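Local coordinates for SalCYP truncation (Salinispora tropica, PDB 7ABB), which belongs to the cytochrome P450 family and holds a heme c in a single-chain, predominantly helical fold, at residues N114-R117 and R118-F122; V128-S131 and D132-R136; F56-E59 and D60-S63; Y22-V25 and A26-R30; L186-Y189 and V190-V194. All blocks are in the same frame, centred on the assembly; numbering follows the deposited sequence.

Interaction 1 of 5, residues N114-R117 and R118-F122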
# COMPACT_ATOMS: atom_id res chain seq x y z
N ASN A 114 11.03 17.01 -3.52
CA ASN A 114 9.74 17.12 -2.83
C ASN A 114 9.90 16.87 -1.33
O ASN A 114 9.54 17.73 -0.51
CB ASN A 114 8.79 16.13 -3.51
CG ASN A 114 7.42 16.00 -2.87
OD1 ASN A 114 7.01 16.75 -2.00
ND2 ASN A 114 6.69 15.00 -3.34
N ALA A 115 10.50 15.74 -0.95
CA ALA A 115 10.72 15.46 0.47
C ALA A 115 11.51 16.58 1.12
O ALA A 115 11.15 17.07 2.20
CB ALA A 115 11.48 14.17 0.64
N ARG A 116 12.60 17.01 0.48
CA ARG A 116 13.49 17.99 1.09
C ARG A 116 12.77 19.32 1.29
O ARG A 116 12.91 19.98 2.34
CB ARG A 116 14.74 18.16 0.24
CG ARG A 116 15.80 19.06 0.84
CD ARG A 116 17.01 19.22 -0.07
NE ARG A 116 17.77 17.99 -0.27
CZ ARG A 116 17.90 17.33 -1.43
NH1 ARG A 116 17.30 17.75 -2.54
NH2 ARG A 116 18.65 16.24 -1.48
N ARG A 117 12.05 19.76 0.27
CA ARG A 117 11.29 21.00 0.35
C ARG A 117 10.31 20.95 1.51
O ARG A 117 10.20 21.91 2.29
CB ARG A 117 10.54 21.21 -0.98
CG ARG A 117 9.63 22.43 -1.03
CD ARG A 117 8.35 22.18 -1.83
NE ARG A 117 8.62 21.43 -3.06
CZ ARG A 117 7.81 20.49 -3.56
NH1 ARG A 117 6.67 20.20 -2.96
NH2 ARG A 117 8.15 19.80 -4.65
N ARG A 118 9.58 19.84 1.63
CA ARG A 118 8.52 19.77 2.62
C ARG A 118 9.11 19.68 4.02
O ARG A 118 8.65 20.36 4.94
CB ARG A 118 7.61 18.59 2.30
CG ARG A 118 6.81 18.78 1.02
CD ARG A 118 5.89 17.59 0.78
NE ARG A 118 5.07 17.85 -0.41
CZ ARG A 118 4.01 18.64 -0.42
NH1 ARG A 118 3.60 19.26 0.69
NH2 ARG A 118 3.34 18.83 -1.55
N ILE A 119 10.15 18.87 4.21
CA ILE A 119 10.72 18.74 5.56
C ILE A 119 11.39 20.04 5.97
O ILE A 119 11.26 20.49 7.12
CB ILE A 119 11.68 17.56 5.61
CG1 ILE A 119 10.92 16.26 5.35
CG2 ILE A 119 12.38 17.51 7.00
CD1 ILE A 119 11.78 15.13 4.90
N SER A 120 12.12 20.68 5.04
CA SER A 120 12.76 21.96 5.33
C SER A 120 11.77 22.97 5.87
O SER A 120 12.14 23.81 6.71
CB SER A 120 13.41 22.51 4.06
OG SER A 120 14.59 21.82 3.73
N ALA A 121 10.52 22.92 5.43
CA ALA A 121 9.56 23.95 5.80
C ALA A 121 9.08 23.82 7.24
O ALA A 121 8.50 24.77 7.76
CB ALA A 121 8.36 23.91 4.85
N PHE A 122 9.29 22.67 7.90
CA PHE A 122 8.88 22.54 9.30
C PHE A 122 10.00 22.16 10.26
O PHE A 122 9.73 22.07 11.45
CB PHE A 122 7.71 21.57 9.47
CG PHE A 122 7.92 20.18 8.93
CD1 PHE A 122 8.68 19.23 9.61
CD2 PHE A 122 7.29 19.78 7.76
CE1 PHE A 122 8.84 17.93 9.10
CE2 PHE A 122 7.44 18.51 7.25
CZ PHE A 122 8.20 17.57 7.91

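Interaction 2 of 5, residues V128-S131 and D132-R136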
# COMPACT_ATOMS: atom_id res chain seq x y z
N VAL A 128 5.83 18.11 14.21
CA VAL A 128 5.00 18.01 13.02
C VAL A 128 3.97 16.91 13.24
O VAL A 128 4.21 15.94 13.96
CB VAL A 128 5.87 17.73 11.77
CG1 VAL A 128 6.47 16.33 11.78
CG2 VAL A 128 5.06 17.96 10.47
N SER A 129 2.81 17.05 12.59
CA SER A 129 1.87 15.95 12.45
C SER A 129 2.29 15.23 11.17
O SER A 129 2.02 15.69 10.05
CB SER A 129 0.43 16.46 12.41
OG SER A 129 -0.48 15.38 12.15
N PHE A 130 2.99 14.11 11.35
CA PHE A 130 3.80 13.55 10.28
C PHE A 130 2.98 13.25 9.03
O PHE A 130 3.38 13.60 7.91
CB PHE A 130 4.50 12.29 10.79
CG PHE A 130 5.33 11.59 9.76
CD1 PHE A 130 6.65 11.93 9.56
CD2 PHE A 130 4.79 10.57 8.98
CE1 PHE A 130 7.43 11.29 8.61
CE2 PHE A 130 5.57 9.91 8.05
CZ PHE A 130 6.88 10.26 7.86
N SER A 131 1.86 12.55 9.18
CA SER A 131 1.15 12.12 7.98
C SER A 131 0.28 13.24 7.40
O SER A 131 0.19 13.37 6.18
CB SER A 131 0.31 10.88 8.27
OG SER A 131 1.18 9.79 8.53
N ASP A 132 -0.37 14.03 8.25
CA ASP A 132 -1.26 15.09 7.76
C ASP A 132 -0.48 16.19 7.06
O ASP A 132 -0.90 16.67 5.99
CB ASP A 132 -2.06 15.70 8.91
CG ASP A 132 -3.11 14.76 9.47
OD1 ASP A 132 -3.38 13.71 8.85
OD2 ASP A 132 -3.67 15.09 10.54
N GLU A 133 0.62 16.64 7.65
CA GLU A 133 1.35 17.80 7.14
C GLU A 133 2.43 17.43 6.14
O GLU A 133 2.72 18.22 5.24
CB GLU A 133 1.97 18.59 8.29
CG GLU A 133 0.98 19.08 9.28
CD GLU A 133 1.62 20.01 10.28
OE1 GLU A 133 1.89 19.58 11.42
OE2 GLU A 133 1.89 21.18 9.89
N PHE A 134 3.01 16.23 6.25
CA PHE A 134 4.15 15.84 5.43
C PHE A 134 3.81 14.66 4.53
O PHE A 134 3.76 14.83 3.31
CB PHE A 134 5.38 15.52 6.29
CG PHE A 134 6.48 14.87 5.52
CD1 PHE A 134 6.96 15.46 4.38
CD2 PHE A 134 7.00 13.64 5.89
CE1 PHE A 134 7.94 14.86 3.62
CE2 PHE A 134 7.99 13.03 5.13
CZ PHE A 134 8.45 13.63 3.99
N ALA A 135 3.59 13.47 5.07
CA ALA A 135 3.65 12.27 4.24
C ALA A 135 2.53 12.24 3.22
O ALA A 135 2.76 11.86 2.07
CB ALA A 135 3.64 11.01 5.10
N ARG A 136 1.30 12.61 3.61
CA ARG A 136 0.20 12.49 2.65
C ARG A 136 0.36 13.43 1.46
O ARG A 136 0.25 12.97 0.31
CB ARG A 136 -1.15 12.68 3.35
CG ARG A 136 -2.33 12.28 2.48
CD ARG A 136 -3.63 12.31 3.26
NE ARG A 136 -3.57 11.36 4.37
CZ ARG A 136 -3.58 11.69 5.66
NH1 ARG A 136 -3.66 12.95 6.07
NH2 ARG A 136 -3.50 10.71 6.56

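Interaction 3 of 5, residues F56-E59 and D60-S63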
# COMPACT_ATOMS: atom_id res chain seq x y z
N PHE A 56 -2.51 -16.65 -3.42
CA PHE A 56 -2.25 -15.55 -4.33
C PHE A 56 -1.83 -16.04 -5.70
O PHE A 56 -2.09 -15.37 -6.71
CB PHE A 56 -1.14 -14.64 -3.78
CG PHE A 56 -1.61 -13.55 -2.83
CD1 PHE A 56 -2.48 -12.55 -3.24
CD2 PHE A 56 -1.13 -13.50 -1.53
CE1 PHE A 56 -2.87 -11.53 -2.36
CE2 PHE A 56 -1.51 -12.51 -0.67
CZ PHE A 56 -2.38 -11.52 -1.06
N ARG A 57 -1.15 -17.18 -5.77
CA ARG A 57 -0.58 -17.68 -7.02
C ARG A 57 -1.48 -18.66 -7.76
O ARG A 57 -1.08 -19.13 -8.83
CB ARG A 57 0.78 -18.34 -6.75
CG ARG A 57 1.83 -17.33 -6.34
CD ARG A 57 3.07 -18.02 -5.76
NE ARG A 57 4.01 -16.99 -5.28
CZ ARG A 57 4.92 -17.19 -4.33
NH1 ARG A 57 5.02 -18.39 -3.75
NH2 ARG A 57 5.71 -16.20 -3.96
N ASP A 58 -2.67 -18.99 -7.24
CA ASP A 58 -3.57 -19.96 -7.88
C ASP A 58 -4.94 -19.29 -8.04
O ASP A 58 -5.86 -19.53 -7.27
CB ASP A 58 -3.65 -21.22 -7.06
CG ASP A 58 -4.56 -22.26 -7.66
OD1 ASP A 58 -5.03 -22.06 -8.79
OD2 ASP A 58 -4.81 -23.29 -6.97
N GLU A 59 -5.07 -18.48 -9.08
CA GLU A 59 -6.34 -17.79 -9.32
C GLU A 59 -7.44 -18.72 -9.83
O GLU A 59 -8.61 -18.34 -9.76
CB GLU A 59 -6.14 -16.66 -10.33
CG GLU A 59 -5.21 -15.62 -9.82
CD GLU A 59 -5.12 -14.42 -10.73
OE1 GLU A 59 -5.26 -14.58 -11.97
OE2 GLU A 59 -4.91 -13.33 -10.19
N ASP A 60 -7.12 -19.91 -10.31
CA ASP A 60 -8.18 -20.83 -10.71
C ASP A 60 -8.89 -21.41 -9.49
O ASP A 60 -10.03 -21.86 -9.58
CB ASP A 60 -7.63 -21.97 -11.57
CG ASP A 60 -7.08 -21.49 -12.91
OD1 ASP A 60 -7.40 -20.36 -13.37
OD2 ASP A 60 -6.33 -22.28 -13.52
N THR A 61 -8.21 -21.44 -8.33
CA THR A 61 -8.83 -21.89 -7.09
C THR A 61 -9.33 -20.72 -6.25
O THR A 61 -10.38 -20.84 -5.59
CB THR A 61 -7.81 -22.69 -6.27
OG1 THR A 61 -7.39 -23.84 -7.01
CG2 THR A 61 -8.36 -23.12 -4.91
N PHE A 62 -8.59 -19.61 -6.26
CA PHE A 62 -8.88 -18.42 -5.46
C PHE A 62 -9.10 -17.25 -6.43
O PHE A 62 -8.16 -16.55 -6.80
CB PHE A 62 -7.73 -18.12 -4.51
CG PHE A 62 -7.52 -19.18 -3.46
CD1 PHE A 62 -8.25 -19.16 -2.29
CD2 PHE A 62 -6.58 -20.19 -3.65
CE1 PHE A 62 -8.03 -20.12 -1.31
CE2 PHE A 62 -6.37 -21.15 -2.65
CZ PHE A 62 -7.10 -21.11 -1.50
N SER A 63 -10.36 -17.04 -6.81
CA SER A 63 -10.73 -16.08 -7.84
C SER A 63 -10.80 -14.65 -7.29
O SER A 63 -11.16 -14.44 -6.13
CB SER A 63 -12.08 -16.46 -8.41
OG SER A 63 -12.50 -15.49 -9.35
O HOH W 1 -4.25 -20.96 -11.11

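Interaction 4 of 5, residues Y22-V25 and A26-R30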
# COMPACT_ATOMS: atom_id res chain seq x y z
N TYR A 22 -5.68 -9.90 14.36
CA TYR A 22 -5.52 -11.04 13.47
C TYR A 22 -4.57 -12.06 14.07
O TYR A 22 -4.85 -13.27 14.09
CB TYR A 22 -5.01 -10.60 12.10
CG TYR A 22 -6.08 -10.25 11.11
CD1 TYR A 22 -6.69 -8.99 11.13
CD2 TYR A 22 -6.48 -11.15 10.15
CE1 TYR A 22 -7.66 -8.65 10.21
CE2 TYR A 22 -7.45 -10.82 9.22
CZ TYR A 22 -8.04 -9.57 9.26
OH TYR A 22 -9.01 -9.27 8.32
N ARG A 23 -3.42 -11.60 14.57
CA ARG A 23 -2.40 -12.52 15.05
C ARG A 23 -2.84 -13.21 16.34
O ARG A 23 -2.61 -14.42 16.50
CB ARG A 23 -1.07 -11.81 15.26
CG ARG A 23 -0.41 -11.48 13.92
CD ARG A 23 1.02 -10.99 14.04
NE ARG A 23 1.13 -9.63 14.59
CZ ARG A 23 1.16 -8.51 13.86
NH1 ARG A 23 1.07 -8.56 12.54
NH2 ARG A 23 1.27 -7.34 14.49
N ARG A 24 -3.53 -12.49 17.23
CA ARG A 24 -4.01 -13.12 18.47
C ARG A 24 -5.07 -14.17 18.17
O ARG A 24 -5.06 -15.26 18.75
CB ARG A 24 -4.60 -12.07 19.40
CG ARG A 24 -5.04 -12.64 20.76
CD ARG A 24 -5.88 -11.64 21.55
NE ARG A 24 -7.14 -11.34 20.87
CZ ARG A 24 -8.25 -12.08 20.97
NH1 ARG A 24 -8.26 -13.18 21.73
NH2 ARG A 24 -9.34 -11.73 20.31
N VAL A 25 -6.02 -13.84 17.29
CA VAL A 25 -7.08 -14.79 16.97
C VAL A 25 -6.48 -16.02 16.31
O VAL A 25 -6.88 -17.16 16.61
CB VAL A 25 -8.16 -14.13 16.09
CG1 VAL A 25 -9.16 -15.18 15.59
CG2 VAL A 25 -8.89 -13.08 16.88
N ALA A 26 -5.51 -15.82 15.42
CA ALA A 26 -4.86 -16.93 14.75
C ALA A 26 -4.10 -17.80 15.76
O ALA A 26 -4.20 -19.04 15.71
CB ALA A 26 -3.96 -16.39 13.64
N ALA A 27 -3.40 -17.17 16.71
CA ALA A 27 -2.66 -17.92 17.72
C ALA A 27 -3.59 -18.80 18.54
O ALA A 27 -3.22 -19.91 18.94
CB ALA A 27 -1.90 -16.97 18.64
N GLU A 28 -4.81 -18.34 18.79
CA GLU A 28 -5.74 -19.09 19.64
C GLU A 28 -6.59 -20.09 18.87
O GLU A 28 -7.01 -21.10 19.43
CB GLU A 28 -6.64 -18.11 20.40
CG GLU A 28 -5.90 -17.31 21.46
CD GLU A 28 -6.62 -16.04 21.89
OE1 GLU A 28 -7.61 -15.65 21.22
OE2 GLU A 28 -6.21 -15.44 22.90
N HIS A 29 -6.84 -19.85 17.59
CA HIS A 29 -7.86 -20.60 16.88
C HIS A 29 -7.41 -21.25 15.58
O HIS A 29 -8.13 -22.12 15.08
CB HIS A 29 -9.05 -19.70 16.57
CG HIS A 29 -9.76 -19.22 17.80
ND1 HIS A 29 -10.62 -20.02 18.52
CD2 HIS A 29 -9.71 -18.03 18.45
CE1 HIS A 29 -11.09 -19.34 19.55
NE2 HIS A 29 -10.55 -18.13 19.53
N ARG A 30 -6.27 -20.86 15.01
CA ARG A 30 -5.92 -21.40 13.70
C ARG A 30 -5.46 -22.85 13.83
O ARG A 30 -4.69 -23.20 14.74
CB ARG A 30 -4.84 -20.55 13.03
CG ARG A 30 -3.42 -20.73 13.54
CD ARG A 30 -2.62 -19.48 13.22
NE ARG A 30 -1.22 -19.39 13.65
CZ ARG A 30 -0.17 -19.64 12.88
NH1 ARG A 30 1.06 -19.46 13.37
NH2 ARG A 30 -0.34 -20.07 11.62

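Interaction 5 of 5, residues L186-Y189 and V190-V194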
# COMPACT_ATOMS: atom_id res chain seq x y z
N LEU A 186 -14.01 12.44 -6.99
CA LEU A 186 -12.94 11.71 -7.67
C LEU A 186 -13.38 11.28 -9.06
O LEU A 186 -12.62 11.38 -10.02
CB LEU A 186 -12.52 10.50 -6.83
CG LEU A 186 -11.47 9.60 -7.47
CD1 LEU A 186 -10.19 10.37 -7.72
CD2 LEU A 186 -11.19 8.40 -6.58
N GLN A 187 -14.62 10.80 -9.18
CA GLN A 187 -15.10 10.33 -10.48
C GLN A 187 -15.17 11.48 -11.48
O GLN A 187 -14.80 11.32 -12.65
CB GLN A 187 -16.47 9.68 -10.33
CG GLN A 187 -16.42 8.40 -9.54
CD GLN A 187 -17.77 7.72 -9.48
OE1 GLN A 187 -18.74 8.28 -8.97
NE2 GLN A 187 -17.85 6.51 -10.02
N GLU A 188 -15.65 12.65 -11.04
CA GLU A 188 -15.68 13.81 -11.93
C GLU A 188 -14.27 14.22 -12.31
O GLU A 188 -14.01 14.58 -13.46
CB GLU A 188 -16.42 14.97 -11.26
CG GLU A 188 -17.87 15.10 -11.65
CD GLU A 188 -18.06 15.61 -13.07
OE1 GLU A 188 -17.15 16.29 -13.60
OE2 GLU A 188 -19.12 15.32 -13.67
N TYR A 189 -13.34 14.17 -11.35
CA TYR A 189 -11.97 14.56 -11.63
C TYR A 189 -11.36 13.69 -12.73
O TYR A 189 -10.77 14.21 -13.68
CB TYR A 189 -11.12 14.49 -10.36
CG TYR A 189 -9.71 14.93 -10.62
CD1 TYR A 189 -9.37 16.27 -10.61
CD2 TYR A 189 -8.72 14.01 -10.91
CE1 TYR A 189 -8.08 16.68 -10.86
CE2 TYR A 189 -7.42 14.41 -11.15
CZ TYR A 189 -7.11 15.75 -11.14
OH TYR A 189 -5.83 16.15 -11.39
N VAL A 190 -11.49 12.36 -12.62
CA VAL A 190 -10.87 11.51 -13.64
C VAL A 190 -11.56 11.67 -14.98
O VAL A 190 -10.91 11.58 -16.03
CB VAL A 190 -10.85 10.03 -13.21
CG1 VAL A 190 -10.10 9.85 -11.89
CG2 VAL A 190 -12.24 9.45 -13.15
N ARG A 191 -12.88 11.92 -14.99
CA ARG A 191 -13.58 12.22 -16.24
C ARG A 191 -13.01 13.47 -16.89
O ARG A 191 -12.78 13.51 -18.10
CB ARG A 191 -15.07 12.41 -15.98
CG ARG A 191 -15.85 11.13 -15.90
CD ARG A 191 -17.31 11.35 -16.27
NE ARG A 191 -17.99 12.22 -15.32
CZ ARG A 191 -18.49 11.82 -14.16
NH1 ARG A 191 -18.40 10.55 -13.79
NH2 ARG A 191 -19.09 12.69 -13.36
N ARG A 192 -12.79 14.51 -16.09
CA ARG A 192 -12.22 15.74 -16.61
C ARG A 192 -10.79 15.53 -17.09
O ARG A 192 -10.38 16.14 -18.09
CB ARG A 192 -12.28 16.85 -15.55
CG ARG A 192 -13.68 17.43 -15.31
CD ARG A 192 -13.61 18.60 -14.32
NE ARG A 192 -14.83 19.42 -14.28
CZ ARG A 192 -15.59 19.63 -13.20
NH1 ARG A 192 -16.67 20.40 -13.29
NH2 ARG A 192 -15.29 19.08 -12.02
N HIS A 193 -10.02 14.67 -16.42
CA HIS A 193 -8.65 14.42 -16.84
C HIS A 193 -8.62 13.70 -18.19
O HIS A 193 -7.82 14.04 -19.07
CB HIS A 193 -7.90 13.59 -15.79
CG HIS A 193 -6.44 13.45 -16.08
ND1 HIS A 193 -5.59 14.53 -16.10
CD2 HIS A 193 -5.70 12.37 -16.41
CE1 HIS A 193 -4.37 14.12 -16.41
NE2 HIS A 193 -4.41 12.81 -16.60
N VAL A 194 -9.46 12.69 -18.36
CA VAL A 194 -9.54 12.01 -19.64
C VAL A 194 -9.84 13.02 -20.74
O VAL A 194 -9.19 13.04 -21.79
CB VAL A 194 -10.59 10.89 -19.60
CG1 VAL A 194 -10.81 10.28 -20.99
CG2 VAL A 194 -10.14 9.82 -18.64

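Interaction 1 of 5, residues N114-R117 and R118-F122
Arg118 lies across the Asn114 side chain one helical turn earlier, and its NE donates to Asn114 OD1 over 2.7 Å. The bond is short but bent, with an N-H...O angle of 134°, although the oxygen sits at the guanidinium edge and NE lies in the amide carbonyl plane. The arginine gets there with CG beside its own backbone N (chi1 -68°) and a chain extended from CG to NE, while the amide and guanidinium planes stand 66° apart. Asn114 ND2 is held separately, by Tyr138 O and Asn142 OD1, so both ends of the amide are fixed and its rotation is set.

Arg117 runs alongside Arg118, pointing the same way. Its NH1 rests over one face of the Arg118 guanidinium, 3.8 Å from Arg118 NE. The two cations share Glu141, each in a salt bridge to a different carboxylate oxygen, which probably offsets their closeness.

On another flank, Arg116 O is gripped twice from opposite faces of its carbonyl plane: Ser120 N reaches it at 2.9 Å, and Ser120 OG donates to it at the same distance of 2.9 Å. Arg116 itself sends its guanidinium to a salt bridge with Glu358. Ile119 folds its CD1 back to 3.4 Å from Ala115 O, and the backbone bond from Ala121 N to Arg117 O is weak at 3.3 Å.

These are the last turns of helix 108-120, wedged between helix 130-147, which meets Asn114, Arg118 and Ile119, and helix 345-362, against which Ile119 and Ser120 pack.

Interaction 2 of 5, residues V128-S131 and D132-R136
Ser129 and Glu133 grip each other in both directions where strand 127-129 turns into helix 130-147, a P450 helix that opens with a wide pi-type turn. Ser129 N donates to Glu133 OE1 at 2.9 Å and almost straight, 172°, meeting the oxygen on its anti side; Glu133 N answers to Ser129 O. Glu133 CG lies beside its own backbone N (chi1 -59°), and the chain extended beyond it carries OE1 back to Ser129. Glu133 OE2 has Arg125 as salt-bridge partner, so the carboxylate is tied at both oxygens. Ser129 holds the N-cap position, yet its hydroxyl goes to Asp383 instead of capping the helix, and Ser131 OG pairs with Tyr382.

The pi-type turn shows in the acceptors. Phe130 O takes Ala135 N in its carbonyl plane at 2.9 Å, and also Phe134 N, which comes in from above that plane at 3.1 Å. Ser131 O skips a residue too and accepts Arg136 N at 2.9 Å. The same oxygen lies over one face of the Arg136 guanidinium, whose NH1 forms a salt bridge with Asp132 OD1 at 2.9 Å, the acceptor lying in the guanidinium plane.

The apolar side chains pack together as well. Ala135 CB sits against Phe130 CE2, and the rings form an offset pair, planes at 75°, with the edge of Phe134 turned to the face of Phe130 and Phe134 CD2 3.6 Å from Phe130 CE1.

Interaction 3 of 5, residues F56-E59 and D60-S63
The backbone makes one tight turn in which Asp58 O accepts from both Phe62 N, at 2.9 Å in the carbonyl plane, and Thr61 N, at 3.2 Å from above that plane.

The Asp58 side chain closes the same turn from outside. With CG anti to the backbone N (chi1 -180°), the carboxylate swings back along its own carbonyl and reaches across to Thr61. Thr61 OG1 donates to Asp58 OD2 over only 2.6 Å, coming from above the carboxylate plane. Thr61 N also reaches Asp58 OD1, at 3.3 Å and again from well above the plane, so this amide is shared between the side-chain oxygen and the backbone oxygen of one residue. A water donates to Asp58 OD1 at 2.7 Å and accepts from Asp60 N, which spans the outer side of the turn. Thr61 OG1 meets Arg290 NE as well, so the hydroxyl is held from two directions and the neighbouring guanidinium would tend to favour a charged aspartate.

Inside the turn, Glu59 CA comes 3.3 Å from Phe62 O in a CA-H...O contact, while the Phe62 ring turns an edge to Asp58 O. Phe56, at the other end of the segment, touches the heme c.

The chain here passes from helix 49-56 into strand 62-63, an edge strand of the mixed sheet, pinned there by backbone bonds from Thr61 to Thr289 and from Ser63 to Leu287. Asp58 OD1 taking Thr61 N, three residues on, while Asp58 O takes Thr61 N and Phe62 N, fits an Asx motif.

Interaction 4 of 5, residues Y22-V25 and A26-R30
His29 presents the edge of its imidazole to Val25, with Val25 O near the ring plane and 3.5 Å from His29 CD2, while the Arg24 guanidinium and the Glu28 carboxylate stand with planes 70° apart. Both pairs belong to the closing turns of helix 19-29, the first helix of this P450 fold. The guanidinium meets the acid obliquely: Arg24 NH1 forms a salt bridge with Glu28 OE1 at 2.6 Å, and its weak hydrogen bond goes to the other oxygen, Glu28 OE2, at 3.3 Å. With CG anti to the backbone N (chi1 -176°) and a bend at chi3, the Arg24 chain curls over the acid, its CG 3.7 Å from Glu28 OE2. This pair lies on the exposed flank.

The other flanks meet the rest of the fold. Buried Tyr22 meets Phe13 edge-to-face and bonds through OH to Phe15 O, Arg23 makes a cation-pi contact with Tyr312, and Val25 and Ala26, also buried, pack on Phe35 of strand 34-37.

Ala26 N and Ala27 N bond normally to Tyr22 O and Arg23 O, but the bonding is poorer in the last turn: Val25 O receives His29 N at 2.9 Å with an N-H...O angle of just 129°, a weak bond.

Interaction 5 of 5, residues L186-Y189 and V190-V194
Val190 and Leu186 mark the tight side of this stretch of helix 182-199, probably the G helix of the P450 fold. With Val190 CG1 anti to the carbonyl carbon (chi1 -58°), CG2 is left in the crowded position between backbone N and carbonyl carbon, 3.2 Å from Gln187 O. The other branch, Val190 CG1, faces the preceding turn and lies 4.2 Å from Leu186 CD1. Helix 222-235 closes over both residues through Leu229, Thr230 and Phe233. Tyr189 is buried on a neighbouring flank: its ring meets Trp149 edge-to-face, and its OH bonds to Asp153.

The solvent side is built of charges. Glu188, bent at chi2, lifts its carboxylate between two arginines in a salt-bridge network. Arg191 NH2 donates to Glu188 OE2 at 2.6 Å and nearly straight, 165°. The oxygen lies in the guanidinium plane, but the donor stands above the carboxylate, and the two planes are 87° apart. Arg192 is held far more loosely. Glu188 OE1 hangs over the centre of its guanidinium face, 3.7 Å from Arg192 NH2, so this long salt bridge is a matter of charge alone, with no N-H aimed at the oxygen. Two cations beside one carboxylate would favour its ionised form.

The backbone bonding is regular, Arg192 N to Glu188 O at 2.9 Å being one example. Arg191 bends at chi3 and folds its guanidinium back over the helix, where one face lies above Glu188 CA and Gln187 O, with Arg191 NH1 3.9 Å from Gln187 O.

Interactions 1 and 2 are the only pair in direct touch: their centres lie about 11 Å apart, and Phe134 of interaction 2 meets Ile119, Ile119 CG1 to Phe134 CE1 being 3.7 Å, while Phe122 also packs on Val128. The other contacts are scattered round the heme c. Interaction 3 lies nearest to it, holding the pocket residue Phe56, which touches the ligand, with the Glu59 side chain about 7 Å from it. The nearest side chains of interactions 2, 1, 4 and 5 stand about 11, 12, 13 and 13 Å away. Interactions 1 and 3 sit on opposite sides of the chain's centre, their centres about 43 Å apart, as do interactions 4 and 5.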